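Local coordinates for prolyl oligopeptidase (Novosphingobium capsulatum, PDB 1YR2), which probably cleaves oligopeptides after proline, and much less readily after alanine, as a serine endopeptidase of the S9A family, at residues A[579-587]-A[632-640]; A[486-494]-A[510-519]. All coordinates share one frame; numbering follows the deposited sequence.

Contact 1. Residues A[579-587]-A[632-640]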
ATOM      1  N   LEU A 579     -11.207  -5.689 -15.347  1.00 10.80           N
ATOM      2  CA  LEU A 579     -11.929  -5.006 -16.432  1.00 10.43           C
ATOM      3  C   LEU A 579     -10.903  -4.505 -17.480  1.00 10.03           C
ATOM      4  O   LEU A 579     -11.088  -4.693 -18.669  1.00 10.64           O
ATOM      5  CB  LEU A 579     -12.702  -3.821 -15.822  1.00  9.79           C
ATOM      6  CG  LEU A 579     -13.078  -2.746 -16.792  1.00 10.80           C
ATOM      7  CD1 LEU A 579     -14.040  -3.325 -17.776  1.00 10.54           C
ATOM      8  CD2 LEU A 579     -13.716  -1.623 -16.032  1.00 11.08           C
ATOM      9  N   LEU A 580      -9.818  -3.892 -17.000  1.00 10.23           N
ATOM     10  CA  LEU A 580      -8.732  -3.373 -17.862  1.00  9.68           C
ATOM     11  C   LEU A 580      -8.244  -4.478 -18.778  1.00 10.98           C
ATOM     12  O   LEU A 580      -8.178  -4.337 -20.005  1.00 10.59           O
ATOM     13  CB  LEU A 580      -7.576  -2.842 -16.984  1.00 10.11           C
ATOM     14  CG  LEU A 580      -6.246  -2.580 -17.715  1.00 11.28           C
ATOM     15  CD1 LEU A 580      -6.405  -1.460 -18.627  1.00 12.90           C
ATOM     16  CD2 LEU A 580      -5.152  -2.363 -16.694  1.00 15.85           C
ATOM     17  N   ILE A 581      -7.940  -5.621 -18.183  1.00 11.58           N
ATOM     18  CA  ILE A 581      -7.427  -6.738 -18.962  1.00 12.46           C
ATOM     19  C   ILE A 581      -8.464  -7.243 -19.994  1.00 10.99           C
ATOM     20  O   ILE A 581      -8.113  -7.470 -21.159  1.00 10.71           O
ATOM     21  CB  ILE A 581      -6.968  -7.840 -18.052  1.00 12.93           C
ATOM     22  CG1 ILE A 581      -5.859  -7.371 -17.083  1.00 17.52           C
ATOM     23  CG2 ILE A 581      -6.599  -9.129 -18.832  1.00 15.15           C
ATOM     24  CD1 ILE A 581      -4.745  -6.725 -17.646  1.00 15.45           C
ATOM     25  N   GLY A 582      -9.722  -7.374 -19.582  1.00 11.91           N
ATOM     26  CA  GLY A 582     -10.798  -7.827 -20.465  1.00 12.49           C
ATOM     27  C   GLY A 582     -11.000  -6.879 -21.640  1.00 12.62           C
ATOM     28  O   GLY A 582     -11.223  -7.304 -22.786  1.00 12.98           O
ATOM     29  N   ALA A 583     -10.930  -5.572 -21.361  1.00 12.82           N
ATOM     30  CA  ALA A 583     -11.224  -4.593 -22.380  1.00 11.69           C
ATOM     31  C   ALA A 583     -10.081  -4.507 -23.413  1.00 12.19           C
ATOM     32  O   ALA A 583     -10.338  -4.497 -24.604  1.00 11.48           O
ATOM     33  CB  ALA A 583     -11.472  -3.244 -21.761  1.00 13.21           C
ATOM     34  N   VAL A 584      -8.824  -4.441 -22.968  1.00 10.79           N
ATOM     35  CA  VAL A 584      -7.721  -4.332 -23.926  1.00 11.44           C
ATOM     36  C   VAL A 584      -7.539  -5.677 -24.685  1.00 11.47           C
ATOM     37  O   VAL A 584      -7.080  -5.690 -25.822  1.00 13.01           O
ATOM     38  CB  VAL A 584      -6.388  -3.861 -23.289  1.00 10.04           C
ATOM     39  CG1 VAL A 584      -6.580  -2.553 -22.612  1.00 10.98           C
ATOM     40  CG2 VAL A 584      -5.789  -4.957 -22.315  1.00 10.15           C
ATOM     41  N   THR A 585      -7.933  -6.792 -24.086  1.00 11.76           N
ATOM     42  CA  THR A 585      -7.857  -8.091 -24.752  1.00 11.14           C
ATOM     43  C   THR A 585      -8.837  -8.132 -25.962  1.00 11.22           C
ATOM     44  O   THR A 585      -8.487  -8.624 -27.006  1.00 12.29           O
ATOM     45  CB  THR A 585      -8.145  -9.264 -23.767  1.00 10.40           C
ATOM     46  OG1 THR A 585      -7.074  -9.430 -22.803  1.00 12.23           O
ATOM     47  CG2 THR A 585      -8.208 -10.577 -24.525  1.00 13.13           C
ATOM     48  N   ASN A 586     -10.046  -7.603 -25.807  1.00 11.61           N
ATOM     49  CA  ASN A 586     -10.992  -7.487 -26.926  1.00 11.44           C
ATOM     50  C   ASN A 586     -10.495  -6.540 -27.988  1.00 12.86           C
ATOM     51  O   ASN A 586     -10.687  -6.810 -29.167  1.00 13.72           O
ATOM     52  CB  ASN A 586     -12.372  -7.019 -26.446  1.00 11.49           C
ATOM     53  CG  ASN A 586     -13.122  -8.079 -25.710  1.00 11.65           C
ATOM     54  OD1 ASN A 586     -12.892  -9.264 -25.942  1.00 11.05           O
ATOM     55  ND2 ASN A 586     -14.016  -7.683 -24.818  1.00 10.10           N
ATOM     56  N   GLN A 587      -9.903  -5.408 -27.584  1.00 12.65           N
ATOM     57  CA  GLN A 587      -9.555  -4.333 -28.527  1.00 12.48           C
ATOM     58  C   GLN A 587      -8.271  -4.654 -29.312  1.00 12.48           C
ATOM     59  O   GLN A 587      -8.182  -4.388 -30.530  1.00 12.22           O
ATOM     60  CB  GLN A 587      -9.464  -2.974 -27.800  1.00 12.84           C
ATOM     61  CG  GLN A 587     -10.774  -2.541 -27.184  1.00 13.99           C
ATOM     62  CD  GLN A 587     -10.719  -1.197 -26.421  1.00 16.03           C
ATOM     63  OE1 GLN A 587      -9.690  -0.539 -26.388  1.00 17.67           O
ATOM     64  NE2 GLN A 587     -11.857  -0.790 -25.837  1.00 15.41           N
ATOM     65  N   LEU A 632     -20.544   2.555 -21.772  1.00 12.63           N
ATOM     66  CA  LEU A 632     -20.232   1.254 -21.144  1.00 12.43           C
ATOM     67  C   LEU A 632     -20.279   0.110 -22.174  1.00 12.80           C
ATOM     68  O   LEU A 632     -19.446  -0.804 -22.138  1.00 11.95           O
ATOM     69  CB  LEU A 632     -21.186   0.912 -19.969  1.00 11.43           C
ATOM     70  CG  LEU A 632     -21.033   1.763 -18.704  1.00 12.43           C
ATOM     71  CD1 LEU A 632     -22.288   1.723 -17.880  1.00 12.13           C
ATOM     72  CD2 LEU A 632     -19.860   1.284 -17.927  1.00 12.09           C
ATOM     73  N   ARG A 633     -21.262   0.179 -23.070  1.00 13.01           N
ATOM     74  CA  ARG A 633     -21.467  -0.873 -24.081  1.00 13.13           C
ATOM     75  C   ARG A 633     -20.258  -0.963 -25.015  1.00 13.05           C
ATOM     76  O   ARG A 633     -19.939  -2.011 -25.503  1.00 12.33           O
ATOM     77  CB  ARG A 633     -22.772  -0.613 -24.872  1.00 14.12           C
ATOM     78  CG  ARG A 633     -23.028  -1.528 -26.023  1.00 14.48           C
ATOM     79  CD  ARG A 633     -23.135  -2.927 -25.594  1.00 13.12           C
ATOM     80  NE  ARG A 633     -23.376  -3.865 -26.695  1.00 14.85           N
ATOM     81  CZ  ARG A 633     -22.409  -4.490 -27.363  1.00 16.79           C
ATOM     82  NH1 ARG A 633     -21.133  -4.223 -27.131  1.00 15.65           N
ATOM     83  NH2 ARG A 633     -22.719  -5.381 -28.316  1.00 19.18           N
ATOM     84  N   ARG A 634     -19.564   0.131 -25.238  1.00 13.29           N
ATOM     85  CA  ARG A 634     -18.403   0.131 -26.127  1.00 14.01           C
ATOM     86  C   ARG A 634     -17.222  -0.664 -25.591  1.00 13.83           C
ATOM     87  O   ARG A 634     -16.402  -1.094 -26.368  1.00 13.15           O
ATOM     88  CB  ARG A 634     -17.932   1.568 -26.414  1.00 14.46           C
ATOM     89  CG  ARG A 634     -18.851   2.310 -27.341  1.00 18.62           C
ATOM     90  CD  ARG A 634     -18.688   3.838 -27.322  1.00 22.60           C
ATOM     91  NE  ARG A 634     -19.784   4.480 -28.068  1.00 25.68           N
ATOM     92  CZ  ARG A 634     -20.396   5.630 -27.752  1.00 25.81           C
ATOM     93  NH1 ARG A 634     -20.048   6.362 -26.684  1.00 25.12           N
ATOM     94  NH2 ARG A 634     -21.407   6.039 -28.504  1.00 25.74           N
ATOM     95  N   TYR A 635     -17.159  -0.882 -24.283  1.00 13.16           N
ATOM     96  CA  TYR A 635     -16.024  -1.625 -23.696  1.00 14.42           C
ATOM     97  C   TYR A 635     -16.315  -2.778 -22.751  1.00 14.95           C
ATOM     98  O   TYR A 635     -15.379  -3.508 -22.362  1.00 14.77           O
ATOM     99  CB  TYR A 635     -15.025  -0.661 -23.076  1.00 14.25           C
ATOM    100  CG  TYR A 635     -15.452   0.022 -21.791  1.00 14.71           C
ATOM    101  CD1 TYR A 635     -15.417  -0.646 -20.580  1.00 12.15           C
ATOM    102  CD2 TYR A 635     -15.845   1.354 -21.776  1.00 12.00           C
ATOM    103  CE1 TYR A 635     -15.747  -0.026 -19.390  1.00 13.33           C
ATOM    104  CE2 TYR A 635     -16.216   1.997 -20.570  1.00 11.84           C
ATOM    105  CZ  TYR A 635     -16.161   1.293 -19.381  1.00 10.10           C
ATOM    106  OH  TYR A 635     -16.484   1.868 -18.152  1.00 12.95           O
ATOM    107  N   SER A 636     -17.577  -2.991 -22.376  1.00 14.86           N
ATOM    108  CA  SER A 636     -17.949  -4.102 -21.490  1.00 14.67           C
ATOM    109  C   SER A 636     -17.335  -5.398 -22.007  1.00 14.15           C
ATOM    110  O   SER A 636     -17.730  -5.841 -23.075  1.00 14.04           O
ATOM    111  CB  SER A 636     -19.459  -4.240 -21.482  1.00 15.42           C
ATOM    112  OG  SER A 636     -19.887  -5.346 -20.709  1.00 14.74           O
ATOM    113  N   PRO A 637     -16.334  -5.973 -21.328  1.00 13.69           N
ATOM    114  CA  PRO A 637     -15.629  -7.149 -21.887  1.00 13.05           C
ATOM    115  C   PRO A 637     -16.567  -8.309 -22.326  1.00 12.93           C
ATOM    116  O   PRO A 637     -16.340  -8.869 -23.385  1.00 13.06           O
ATOM    117  CB  PRO A 637     -14.671  -7.562 -20.782  1.00 13.39           C
ATOM    118  CG  PRO A 637     -14.448  -6.300 -20.042  1.00 14.14           C
ATOM    119  CD  PRO A 637     -15.753  -5.508 -20.068  1.00 12.95           C
ATOM    120  N   TYR A 638     -17.615  -8.587 -21.575  1.00 12.47           N
ATOM    121  CA  TYR A 638     -18.515  -9.710 -21.876  1.00 13.11           C
ATOM    122  C   TYR A 638     -19.259  -9.497 -23.184  1.00 12.99           C
ATOM    123  O   TYR A 638     -19.543 -10.466 -23.881  1.00 13.95           O
ATOM    124  CB  TYR A 638     -19.487  -9.881 -20.695  1.00 13.35           C
ATOM    125  CG  TYR A 638     -20.645 -10.846 -20.863  1.00 12.54           C
ATOM    126  CD1 TYR A 638     -20.440 -12.209 -21.047  1.00 11.71           C
ATOM    127  CD2 TYR A 638     -21.957 -10.390 -20.803  1.00 13.90           C
ATOM    128  CE1 TYR A 638     -21.536 -13.110 -21.185  1.00 12.23           C
ATOM    129  CE2 TYR A 638     -23.065 -11.273 -20.925  1.00 14.62           C
ATOM    130  CZ  TYR A 638     -22.840 -12.626 -21.104  1.00 13.52           C
ATOM    131  OH  TYR A 638     -23.927 -13.472 -21.198  1.00 14.85           O
ATOM    132  N   HIS A 639     -19.537  -8.247 -23.529  1.00 13.51           N
ATOM    133  CA  HIS A 639     -20.357  -7.911 -24.699  1.00 13.45           C
ATOM    134  C   HIS A 639     -19.512  -7.619 -25.925  1.00 13.81           C
ATOM    135  O   HIS A 639     -20.062  -7.341 -26.981  1.00 13.95           O
ATOM    136  CB  HIS A 639     -21.267  -6.691 -24.414  1.00 13.17           C
ATOM    137  CG  HIS A 639     -22.229  -6.928 -23.309  1.00 12.96           C
ATOM    138  ND1 HIS A 639     -21.945  -6.579 -22.012  1.00 11.36           N
ATOM    139  CD2 HIS A 639     -23.444  -7.525 -23.291  1.00 15.98           C
ATOM    140  CE1 HIS A 639     -22.955  -6.948 -21.236  1.00 12.46           C
ATOM    141  NE2 HIS A 639     -23.869  -7.536 -21.989  1.00 14.61           N
ATOM    142  N   ASN A 640     -18.176  -7.631 -25.788  1.00 12.16           N
ATOM    143  CA  ASN A 640     -17.285  -7.265 -26.894  1.00 13.98           C
ATOM    144  C   ASN A 640     -16.294  -8.326 -27.343  1.00 13.64           C
ATOM    145  O   ASN A 640     -15.285  -8.024 -27.960  1.00 12.01           O
ATOM    146  CB  ASN A 640     -16.527  -5.977 -26.583  1.00 13.49           C
ATOM    147  CG  ASN A 640     -17.426  -4.760 -26.650  1.00 16.44           C
ATOM    148  OD1 ASN A 640     -17.770  -4.328 -27.732  1.00 17.23           O
ATOM    149  ND2 ASN A 640     -17.888  -4.266 -25.495  1.00 14.43           N
TER
HETATM  150  O   HOH W   1     -13.985  -4.807 -24.449  1.00 21.34           O
HETATM  151  O   HOH W   2     -14.230  -2.965 -26.493  1.00 22.21           O

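Contact 2. Residues A[486-494]-A[510-519]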
ATOM      1  N   GLY A 486      18.658  -7.618 -23.078  1.00 17.44           N
ATOM      2  CA  GLY A 486      17.852  -7.619 -24.268  1.00 17.01           C
ATOM      3  C   GLY A 486      16.387  -7.814 -23.950  1.00 16.75           C
ATOM      4  O   GLY A 486      15.997  -7.816 -22.779  1.00 16.45           O
ATOM      5  N   PRO A 487      15.577  -7.947 -24.994  1.00 16.49           N
ATOM      6  CA  PRO A 487      14.131  -8.201 -24.852  1.00 16.58           C
ATOM      7  C   PRO A 487      13.837  -9.450 -24.024  1.00 15.54           C
ATOM      8  O   PRO A 487      14.509 -10.462 -24.196  1.00 15.25           O
ATOM      9  CB  PRO A 487      13.632  -8.380 -26.297  1.00 17.09           C
ATOM     10  CG  PRO A 487      14.741  -7.919 -27.183  1.00 18.17           C
ATOM     11  CD  PRO A 487      15.993  -7.766 -26.402  1.00 16.90           C
ATOM     12  N   LEU A 488      12.856  -9.371 -23.135  1.00 14.49           N
ATOM     13  CA  LEU A 488      12.515 -10.495 -22.269  1.00 13.77           C
ATOM     14  C   LEU A 488      11.007 -10.728 -22.248  1.00 14.38           C
ATOM     15  O   LEU A 488      10.264  -9.786 -22.423  1.00 13.99           O
ATOM     16  CB  LEU A 488      12.981 -10.173 -20.858  1.00 13.94           C
ATOM     17  CG  LEU A 488      14.478 -10.265 -20.579  1.00 15.19           C
ATOM     18  CD1 LEU A 488      14.738  -9.865 -19.123  1.00 17.00           C
ATOM     19  CD2 LEU A 488      14.977 -11.676 -20.873  1.00 17.67           C
ATOM     20  N   PRO A 489      10.547 -11.960 -22.021  1.00 13.83           N
ATOM     21  CA  PRO A 489       9.136 -12.150 -21.640  1.00 13.89           C
ATOM     22  C   PRO A 489       8.775 -11.168 -20.513  1.00 13.34           C
ATOM     23  O   PRO A 489       9.533 -10.996 -19.544  1.00 13.33           O
ATOM     24  CB  PRO A 489       9.092 -13.577 -21.148  1.00 13.76           C
ATOM     25  CG  PRO A 489      10.173 -14.244 -21.940  1.00 13.78           C
ATOM     26  CD  PRO A 489      11.271 -13.234 -22.091  1.00 14.72           C
ATOM     27  N   THR A 490       7.626 -10.520 -20.646  1.00 12.66           N
ATOM     28  CA  THR A 490       7.303  -9.374 -19.815  1.00 12.53           C
ATOM     29  C   THR A 490       5.903  -9.540 -19.281  1.00 13.07           C
ATOM     30  O   THR A 490       4.993  -9.939 -19.993  1.00 14.00           O
ATOM     31  CB  THR A 490       7.408  -8.077 -20.634  1.00 12.51           C
ATOM     32  OG1 THR A 490       8.752  -7.880 -21.063  1.00 12.36           O
ATOM     33  CG2 THR A 490       7.077  -6.844 -19.806  1.00 14.23           C
ATOM     34  N   LEU A 491       5.761  -9.224 -17.995  1.00 12.88           N
ATOM     35  CA  LEU A 491       4.493  -9.153 -17.312  1.00 12.89           C
ATOM     36  C   LEU A 491       4.197  -7.673 -17.066  1.00 12.48           C
ATOM     37  O   LEU A 491       4.924  -7.011 -16.311  1.00 11.80           O
ATOM     38  CB  LEU A 491       4.590  -9.918 -15.988  1.00 13.62           C
ATOM     39  CG  LEU A 491       3.297 -10.189 -15.205  1.00 16.79           C
ATOM     40  CD1 LEU A 491       3.592 -11.157 -14.038  1.00 21.89           C
ATOM     41  CD2 LEU A 491       2.727  -8.946 -14.656  1.00 24.11           C
ATOM     42  N   LEU A 492       3.127  -7.174 -17.683  1.00 10.93           N
ATOM     43  CA  LEU A 492       2.699  -5.769 -17.589  1.00 10.44           C
ATOM     44  C   LEU A 492       1.421  -5.702 -16.774  1.00 10.12           C
ATOM     45  O   LEU A 492       0.444  -6.328 -17.127  1.00 10.12           O
ATOM     46  CB  LEU A 492       2.447  -5.200 -18.973  1.00 10.75           C
ATOM     47  CG  LEU A 492       1.720  -3.878 -19.088  1.00 11.23           C
ATOM     48  CD1 LEU A 492       2.541  -2.750 -18.413  1.00  9.35           C
ATOM     49  CD2 LEU A 492       1.401  -3.567 -20.531  1.00 13.72           C
ATOM     50  N   TYR A 493       1.472  -4.947 -15.693  1.00  8.99           N
ATOM     51  CA  TYR A 493       0.392  -4.781 -14.726  1.00  9.39           C
ATOM     52  C   TYR A 493      -0.189  -3.374 -14.760  1.00 10.39           C
ATOM     53  O   TYR A 493       0.504  -2.388 -15.050  1.00  8.72           O
ATOM     54  CB  TYR A 493       0.949  -5.083 -13.341  1.00  9.37           C
ATOM     55  CG  TYR A 493      -0.061  -5.034 -12.230  1.00  9.57           C
ATOM     56  CD1 TYR A 493      -0.847  -6.137 -11.931  1.00 13.21           C
ATOM     57  CD2 TYR A 493      -0.245  -3.893 -11.485  1.00 12.51           C
ATOM     58  CE1 TYR A 493      -1.763  -6.091 -10.927  1.00 13.89           C
ATOM     59  CE2 TYR A 493      -1.185  -3.851 -10.450  1.00 13.12           C
ATOM     60  CZ  TYR A 493      -1.932  -4.966 -10.199  1.00 13.91           C
ATOM     61  OH  TYR A 493      -2.858  -4.956  -9.211  1.00 18.42           O
ATOM     62  N   GLY A 494      -1.491  -3.296 -14.548  1.00 10.78           N
ATOM     63  CA  GLY A 494      -2.131  -1.996 -14.404  1.00 12.05           C
ATOM     64  C   GLY A 494      -3.407  -2.133 -13.588  1.00 11.47           C
ATOM     65  O   GLY A 494      -3.851  -3.232 -13.296  1.00 13.00           O
ATOM     66  N   PHE A 510       5.365 -10.579  -7.855  1.00 12.77           N
ATOM     67  CA  PHE A 510       6.083  -9.920  -8.967  1.00 12.55           C
ATOM     68  C   PHE A 510       7.566 -10.257  -8.912  1.00 12.41           C
ATOM     69  O   PHE A 510       8.191 -10.482  -9.960  1.00 11.09           O
ATOM     70  CB  PHE A 510       5.864  -8.433  -9.030  1.00 14.53           C
ATOM     71  CG  PHE A 510       4.420  -8.049  -9.343  1.00 17.28           C
ATOM     72  CD1 PHE A 510       3.601  -8.886 -10.125  1.00 19.59           C
ATOM     73  CD2 PHE A 510       3.895  -6.899  -8.840  1.00 21.22           C
ATOM     74  CE1 PHE A 510       2.241  -8.558 -10.352  1.00 23.67           C
ATOM     75  CE2 PHE A 510       2.554  -6.543  -9.101  1.00 22.55           C
ATOM     76  CZ  PHE A 510       1.737  -7.374  -9.833  1.00 22.39           C
ATOM     77  N   MET A 511       8.103 -10.369  -7.716  1.00 11.73           N
ATOM     78  CA  MET A 511       9.526 -10.702  -7.549  1.00 10.70           C
ATOM     79  C   MET A 511       9.863 -12.094  -8.067  1.00 11.39           C
ATOM     80  O   MET A 511      10.978 -12.341  -8.549  1.00 10.02           O
ATOM     81  CB  MET A 511       9.914 -10.580  -6.094  1.00 10.74           C
ATOM     82  CG  MET A 511      11.410 -10.654  -5.816  1.00 14.24           C
ATOM     83  SD  MET A 511      12.267  -9.190  -6.518  1.00 22.76           S
ATOM     84  CE  MET A 511      13.630 -10.011  -6.986  1.00 22.08           C
ATOM     85  N   THR A 512       8.916 -13.009  -7.934  1.00 10.83           N
ATOM     86  CA  THR A 512       9.073 -14.368  -8.438  1.00 11.91           C
ATOM     87  C   THR A 512       9.315 -14.314  -9.957  1.00 11.06           C
ATOM     88  O   THR A 512      10.186 -15.025 -10.485  1.00 11.43           O
ATOM     89  CB  THR A 512       7.794 -15.213  -8.112  1.00 12.10           C
ATOM     90  OG1 THR A 512       7.619 -15.313  -6.696  1.00 15.07           O
ATOM     91  CG2 THR A 512       7.898 -16.683  -8.644  1.00 14.05           C
ATOM     92  N   TRP A 513       8.504 -13.527 -10.669  1.00  9.52           N
ATOM     93  CA  TRP A 513       8.662 -13.377 -12.107  1.00 10.26           C
ATOM     94  C   TRP A 513      10.010 -12.755 -12.444  1.00 10.20           C
ATOM     95  O   TRP A 513      10.730 -13.290 -13.271  1.00 11.57           O
ATOM     96  CB  TRP A 513       7.554 -12.509 -12.694  1.00  9.42           C
ATOM     97  CG  TRP A 513       7.550 -12.295 -14.137  1.00  9.18           C
ATOM     98  CD1 TRP A 513       8.063 -11.244 -14.812  1.00 11.90           C
ATOM     99  CD2 TRP A 513       6.957 -13.154 -15.129  1.00 12.56           C
ATOM    100  NE1 TRP A 513       7.839 -11.389 -16.155  1.00 10.85           N
ATOM    101  CE2 TRP A 513       7.157 -12.550 -16.379  1.00 11.93           C
ATOM    102  CE3 TRP A 513       6.257 -14.352 -15.071  1.00 12.08           C
ATOM    103  CZ2 TRP A 513       6.669 -13.086 -17.563  1.00 13.52           C
ATOM    104  CZ3 TRP A 513       5.753 -14.897 -16.267  1.00 14.81           C
ATOM    105  CH2 TRP A 513       5.986 -14.272 -17.487  1.00 13.90           C
ATOM    106  N   ILE A 514      10.350 -11.650 -11.798  1.00 11.54           N
ATOM    107  CA  ILE A 514      11.610 -10.935 -12.083  1.00 12.19           C
ATOM    108  C   ILE A 514      12.834 -11.802 -11.775  1.00 13.25           C
ATOM    109  O   ILE A 514      13.792 -11.848 -12.563  1.00 13.85           O
ATOM    110  CB  ILE A 514      11.656  -9.647 -11.283  1.00 13.29           C
ATOM    111  CG1 ILE A 514      10.458  -8.724 -11.659  1.00 13.80           C
ATOM    112  CG2 ILE A 514      13.035  -8.970 -11.454  1.00 14.99           C
ATOM    113  CD1 ILE A 514      10.083  -7.738 -10.565  1.00 14.54           C
ATOM    114  N   ASP A 515      12.790 -12.516 -10.646  1.00 14.09           N
ATOM    115  CA  ASP A 515      13.889 -13.393 -10.270  1.00 13.84           C
ATOM    116  C   ASP A 515      13.800 -14.784 -10.880  1.00 14.22           C
ATOM    117  O   ASP A 515      14.542 -15.704 -10.480  1.00 12.78           O
ATOM    118  CB  ASP A 515      14.048 -13.438  -8.779  1.00 14.43           C
ATOM    119  CG  ASP A 515      15.424 -13.959  -8.366  1.00 16.81           C
ATOM    120  OD1 ASP A 515      16.437 -13.676  -9.055  1.00 16.87           O
ATOM    121  OD2 ASP A 515      15.575 -14.662  -7.376  1.00 17.94           O
ATOM    122  N   SER A 516      12.919 -14.924 -11.884  1.00 14.18           N
ATOM    123  CA  SER A 516      12.924 -16.077 -12.777  1.00 14.82           C
ATOM    124  C   SER A 516      13.405 -15.708 -14.209  1.00 14.32           C
ATOM    125  O   SER A 516      13.394 -16.546 -15.085  1.00 13.71           O
ATOM    126  CB  SER A 516      11.514 -16.689 -12.807  1.00 15.34           C
ATOM    127  OG  SER A 516      11.179 -17.191 -11.516  1.00 17.21           O
ATOM    128  N   GLY A 517      13.881 -14.478 -14.407  1.00 14.04           N
ATOM    129  CA  GLY A 517      14.362 -13.991 -15.695  1.00 14.73           C
ATOM    130  C   GLY A 517      13.349 -13.265 -16.581  1.00 14.24           C
ATOM    131  O   GLY A 517      13.583 -13.107 -17.796  1.00 15.21           O
ATOM    132  N   GLY A 518      12.198 -12.883 -16.017  1.00 13.36           N
ATOM    133  CA  GLY A 518      11.203 -12.120 -16.751  1.00 13.10           C
ATOM    134  C   GLY A 518      11.345 -10.636 -16.447  1.00 12.41           C
ATOM    135  O   GLY A 518      11.937 -10.266 -15.426  1.00 13.11           O
ATOM    136  N   ALA A 519      10.811  -9.787 -17.316  1.00 12.70           N
ATOM    137  CA  ALA A 519      10.719  -8.359 -17.061  1.00 11.79           C
ATOM    138  C   ALA A 519       9.360  -8.057 -16.501  1.00 12.52           C
ATOM    139  O   ALA A 519       8.377  -8.737 -16.844  1.00 12.72           O
ATOM    140  CB  ALA A 519      10.962  -7.577 -18.314  1.00 13.97           C
TER

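Contact 1. Residues A[579-587]-A[632-640]
Gly-582 and Pro-637 bring the two backbones together, with their CA atoms 5.1 Å apart, where helix 576-587 meets the bend that follows helix 626-633. One helical turn on, the CA atoms of Asn-586 and Asn-640 are 6.3 Å apart. Glycine suits the tighter point because a side-chain carbon there would run into Pro-637 CB. The proline, in a short 3-10 segment, lies against the bare helix: CB rests on Gly-582 C, and CG sits 3.8 Å from Ala-583 N. Leu-579, with CG turned anti to its own N (chi1 159°), brings CD1 to 3.6 Å from Pro-637 CD, the two side chains crossing at about a right angle. The same methyl meets the edge of the Tyr-635 ring, 4.0 Å from CE1. Ala-583 is small enough for its CB to pass beside Tyr-635 O.

Asn-586 supplies the polar link. Its ND2 donates to Pro-637 O at 3.0 Å, in the carbonyl plane on a lone pair; that oxygen also accepts from Asn-640 N. ND2 also donates to a water at 2.9 Å, which in turn donates to Tyr-635 O, while OD1 is bonded to Tyr-647 OH. Asn-640 serves its own segment: ND2 donates to both Arg-633 O and Ser-636 O, tying the bend back to Arg-633. A second water accepts from Gln-587 NE2 and donates to Arg-634 O, while Gln-587 OE1 is hydrogen-bonded to Gln-545 NE2.

In this alpha/beta-hydrolase domain, helix 576-587 rests on Ile-571 of strand 569-574 through Ile-581, Val-584 and Thr-585. Phe-548 of helix 544-560 meets Ala-583 and the Tyr-635 ring, and Tyr-669 of helix 664-675 packs on Pro-637.

Contact 2. Residues A[486-494]-A[510-519]
Ala-519 O is gripped from opposite faces of its carbonyl plane: Leu-491 N donates to it at 2.9 Å and Trp-513 NE1 at 2.8 Å. The indole bond is bent (132° at the hydrogen) and arrives from above the plane. Ala-519 N in turn donates to Pro-489 O at 2.8 Å, which completes a parallel bridge between Thr-490 and Ala-519; the small alanine CB lies beside Thr-490 OG1, whose hydroxyl donates to Leu-488 O and is hydrogen-bonded to Thr-564 OG1.

With CG anti to the backbone N (chi1 -178°), Trp-513 reaches from the helix to the strand. Leu-491 CB sits over the indole face, 3.7 Å from the centroid of the five-membered ring, in a CH-pi contact. A leucine in place of Trp-513 would probably leave Ala-519 O without its second donor and Leu-491 CB without the indole face it rests on. Farther along the strand, the edge of the Phe-510 ring meets the face of Tyr-493, with centroids 5.2 Å apart and CZ of Phe-510 3.6 Å from Tyr-493 CD1.

Gly-517, at positive phi, ends the helix in a Schellman motif, and Gly-518 leaves room for the indole, since a CB there would strike NE1. Parallel pairing of strands 490-493 and 519-523 around helix 508-514 makes a beta-alpha-beta unit. The chemistry implies a joint in which one tryptophan both packs against Leu-491 of the first strand and pins the carbonyl at the start of the second.

The two contacts lie in one alpha/beta-hydrolase domain, their centres about 25 Å apart, and follow one another along the chain. They meet where Leu-580 CD2 packs 3.6 Å from Gly-494 C, beside Tyr-493. Strand 490-493 of contact 2 pairs in parallel with strand 569-574, which leads into helix 576-587 of contact 1. Gly-573, Ser-575 and Gly-577 span the strand-to-helix turn in a GxSxG pattern consistent with the nucleophile elbow of serine peptidases. Tyr-493 of contact 2 touches the residues of this pattern, whereas the side chain of Leu-579 of contact 1 lies near without touching them.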